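Local coordinates for protein 5-formaminoimidazole-4-carboxamide-1-(beta)-D-ribofuranosyl 5'-monophosphate synthetase (Methanocaldococcus jannaschii, PDB 2R7L) that catalyses the ATP- and formate-dependent, folate-independent formylation of the purine intermediate AICAR to FAICAR, at residues L268-V271 with F272-D276. Sequence-based numbering, arbitrary orientation.
Sequences LPQV and FEMGD
Phe-272 N donates to Leu-268 O at 2.7 Å, the shortest of four successive i to i+4 bonds that join 268-271 to 272-276. The Phe-272 ring folds back toward the start of the helix: with chi1 at -86°, CD1 comes to 3.2 Å from Leu-268 O, which lies at the ring edge near its plane, and to 4.3 Å from Leu-268 CB. Both side chains also pack on Leu-222 of strand 219-230, while Val-53 and Leu-30 of a neighbouring subunit cover Phe-272 and Leu-268 respectively. Glu-273 N bonds to Pro-269 O at 2.9 Å, and Glu-273 CB lies 3.2 Å from that oxygen; CG stands anti to the backbone N (chi1 -176°) and the chain then bends at chi2. At Met-274, N reaches Gln-270 O at 3.0 Å. The first torsion, which sets CG anti to its own carbonyl carbon, brings CG to 3.1 Å from the same oxygen, and SD passes on alongside Gln-270. Gln-270 OE1 accepts from Leu-306 N and NE2 donates to Leu-304 O, which satisfies both ends of the amide and fixes its rotation, whereas the Met-274 side chain packs on Leu-306 and Val-308 of strand 306-312. Gly-275 N bonds to Val-271 O at 3.2 Å, and the same oxygen accepts a second hydrogen bond, from Tyr-211 OH. This is the regular first part of alpha-helix 268-285, which packs against the antiparallel sheet of the ATP-grasp fold that contains strands 253-263, 219-230 and 306-312, and contributes to a subunit interface of the hexamer.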
ATOM      1  N   LEU A 268      -9.524 -22.113  17.980  1.00 31.66           N
ATOM      2  CA  LEU A 268      -8.591 -22.285  16.866  1.00 31.13           C
ATOM      3  C   LEU A 268      -7.666 -23.499  17.030  1.00 28.69           C
ATOM      4  O   LEU A 268      -7.331 -24.165  16.042  1.00 33.06           O
ATOM      5  CB  LEU A 268      -7.806 -20.996  16.616  1.00 33.69           C
ATOM      6  CG  LEU A 268      -8.661 -19.908  15.964  1.00 28.61           C
ATOM      7  CD1 LEU A 268      -7.904 -18.597  15.917  1.00 32.83           C
ATOM      8  CD2 LEU A 268      -9.062 -20.353  14.572  1.00 24.13           C
ATOM      9  N   PRO A 269      -7.248 -23.800  18.271  1.00 18.83           N
ATOM     10  CA  PRO A 269      -6.489 -25.042  18.428  1.00 29.26           C
ATOM     11  C   PRO A 269      -7.262 -26.259  17.925  1.00 29.07           C
ATOM     12  O   PRO A 269      -6.679 -27.144  17.299  1.00 34.14           O
ATOM     13  CB  PRO A 269      -6.255 -25.127  19.940  1.00 24.09           C
ATOM     14  CG  PRO A 269      -6.303 -23.700  20.406  1.00 26.11           C
ATOM     15  CD  PRO A 269      -7.373 -23.068  19.543  1.00 22.56           C
ATOM     16  N   GLN A 270      -8.570 -26.292  18.175  1.00 37.89           N
ATOM     17  CA  GLN A 270      -9.418 -27.360  17.649  1.00 34.34           C
ATOM     18  C   GLN A 270      -9.490 -27.281  16.128  1.00 33.58           C
ATOM     19  O   GLN A 270      -9.370 -28.294  15.441  1.00 34.76           O
ATOM     20  CB  GLN A 270     -10.833 -27.287  18.249  1.00 33.09           C
ATOM     21  CG  GLN A 270     -11.692 -28.502  17.924  1.00 29.74           C
ATOM     22  CD  GLN A 270     -13.172 -28.337  18.309  1.00 33.54           C
ATOM     23  OE1 GLN A 270     -14.043 -28.965  17.709  1.00 28.22           O
ATOM     24  NE2 GLN A 270     -13.451 -27.492  19.304  1.00 29.08           N
ATOM     25  N   VAL A 271      -9.708 -26.072  15.611  1.00 38.11           N
ATOM     26  CA  VAL A 271      -9.763 -25.838  14.165  1.00 33.50           C
ATOM     27  C   VAL A 271      -8.492 -26.342  13.481  1.00 33.82           C
ATOM     28  O   VAL A 271      -8.555 -27.064  12.478  1.00 31.59           O
ATOM     29  CB  VAL A 271      -9.952 -24.339  13.843  1.00 30.85           C
ATOM     30  CG1 VAL A 271      -9.729 -24.076  12.364  1.00 29.11           C
ATOM     31  CG2 VAL A 271     -11.339 -23.851  14.294  1.00 24.42           C
ATOM     32  N   PHE A 272      -7.342 -25.971  14.034  1.00 33.46           N
ATOM     33  CA  PHE A 272      -6.055 -26.365  13.453  1.00 36.77           C
ATOM     34  C   PHE A 272      -5.819 -27.869  13.584  1.00 39.88           C
ATOM     35  O   PHE A 272      -5.393 -28.523  12.624  1.00 40.94           O
ATOM     36  CB  PHE A 272      -4.903 -25.571  14.081  1.00 36.14           C
ATOM     37  CG  PHE A 272      -4.647 -24.240  13.418  1.00 37.90           C
ATOM     38  CD1 PHE A 272      -5.068 -23.059  14.012  1.00 38.11           C
ATOM     39  CD2 PHE A 272      -3.991 -24.172  12.197  1.00 36.45           C
ATOM     40  CE1 PHE A 272      -4.838 -21.830  13.401  1.00 35.14           C
ATOM     41  CE2 PHE A 272      -3.762 -22.951  11.577  1.00 35.23           C
ATOM     42  CZ  PHE A 272      -4.179 -21.780  12.182  1.00 32.24           C
ATOM     43  N   GLU A 273      -6.109 -28.418  14.764  1.00 40.74           N
ATOM     44  CA  GLU A 273      -5.967 -29.866  14.993  1.00 43.81           C
ATOM     45  C   GLU A 273      -6.772 -30.686  13.984  1.00 38.36           C
ATOM     46  O   GLU A 273      -6.308 -31.717  13.501  1.00 46.99           O
ATOM     47  CB  GLU A 273      -6.372 -30.237  16.424  1.00 51.98           C
ATOM     48  CG  GLU A 273      -6.162 -31.701  16.781  1.00 61.56           C
ATOM     49  CD  GLU A 273      -4.693 -32.077  16.905  1.00 74.91           C
ATOM     50  OE1 GLU A 273      -3.923 -31.291  17.497  1.00 77.73           O
ATOM     51  OE2 GLU A 273      -4.306 -33.161  16.416  1.00 80.05           O
ATOM     52  N   MET A 274      -7.974 -30.219  13.662  1.00 37.39           N
ATOM     53  CA  MET A 274      -8.820 -30.895  12.688  1.00 32.53           C
ATOM     54  C   MET A 274      -8.163 -30.909  11.327  1.00 30.07           C
ATOM     55  O   MET A 274      -8.180 -31.923  10.617  1.00 38.27           O
ATOM     56  CB  MET A 274     -10.186 -30.209  12.583  1.00 34.51           C
ATOM     57  CG  MET A 274     -11.051 -30.336  13.823  1.00 37.59           C
ATOM     58  SD  MET A 274     -12.462 -29.212  13.761  1.00 40.33           S
ATOM     59  CE  MET A 274     -13.377 -29.868  12.373  1.00 37.02           C
ATOM     60  N   GLY A 275      -7.607 -29.765  10.945  1.00 31.99           N
ATOM     61  CA  GLY A 275      -6.872 -29.663   9.683  1.00 30.36           C
ATOM     62  C   GLY A 275      -5.639 -30.554   9.692  1.00 25.30           C
ATOM     63  O   GLY A 275      -5.371 -31.266   8.730  1.00 25.93           O
ATOM     64  N   ASP A 276      -4.900 -30.535  10.794  1.00 26.98           N
ATOM     65  CA  ASP A 276      -3.694 -31.355  10.897  1.00 32.96           C
ATOM     66  C   ASP A 276      -4.020 -32.843  10.752  1.00 40.42           C
ATOM     67  O   ASP A 276      -3.331 -33.563  10.027  1.00 48.26           O
ATOM     68  CB  ASP A 276      -2.962 -31.076  12.214  1.00 32.52           C
ATOM     69  CG  ASP A 276      -2.262 -29.719  12.220  1.00 35.71           C
ATOM     70  OD1 ASP A 276      -2.191 -29.091  11.143  1.00 37.03           O
ATOM     71  OD2 ASP A 276      -1.781 -29.285  13.291  1.00 30.32           O
TER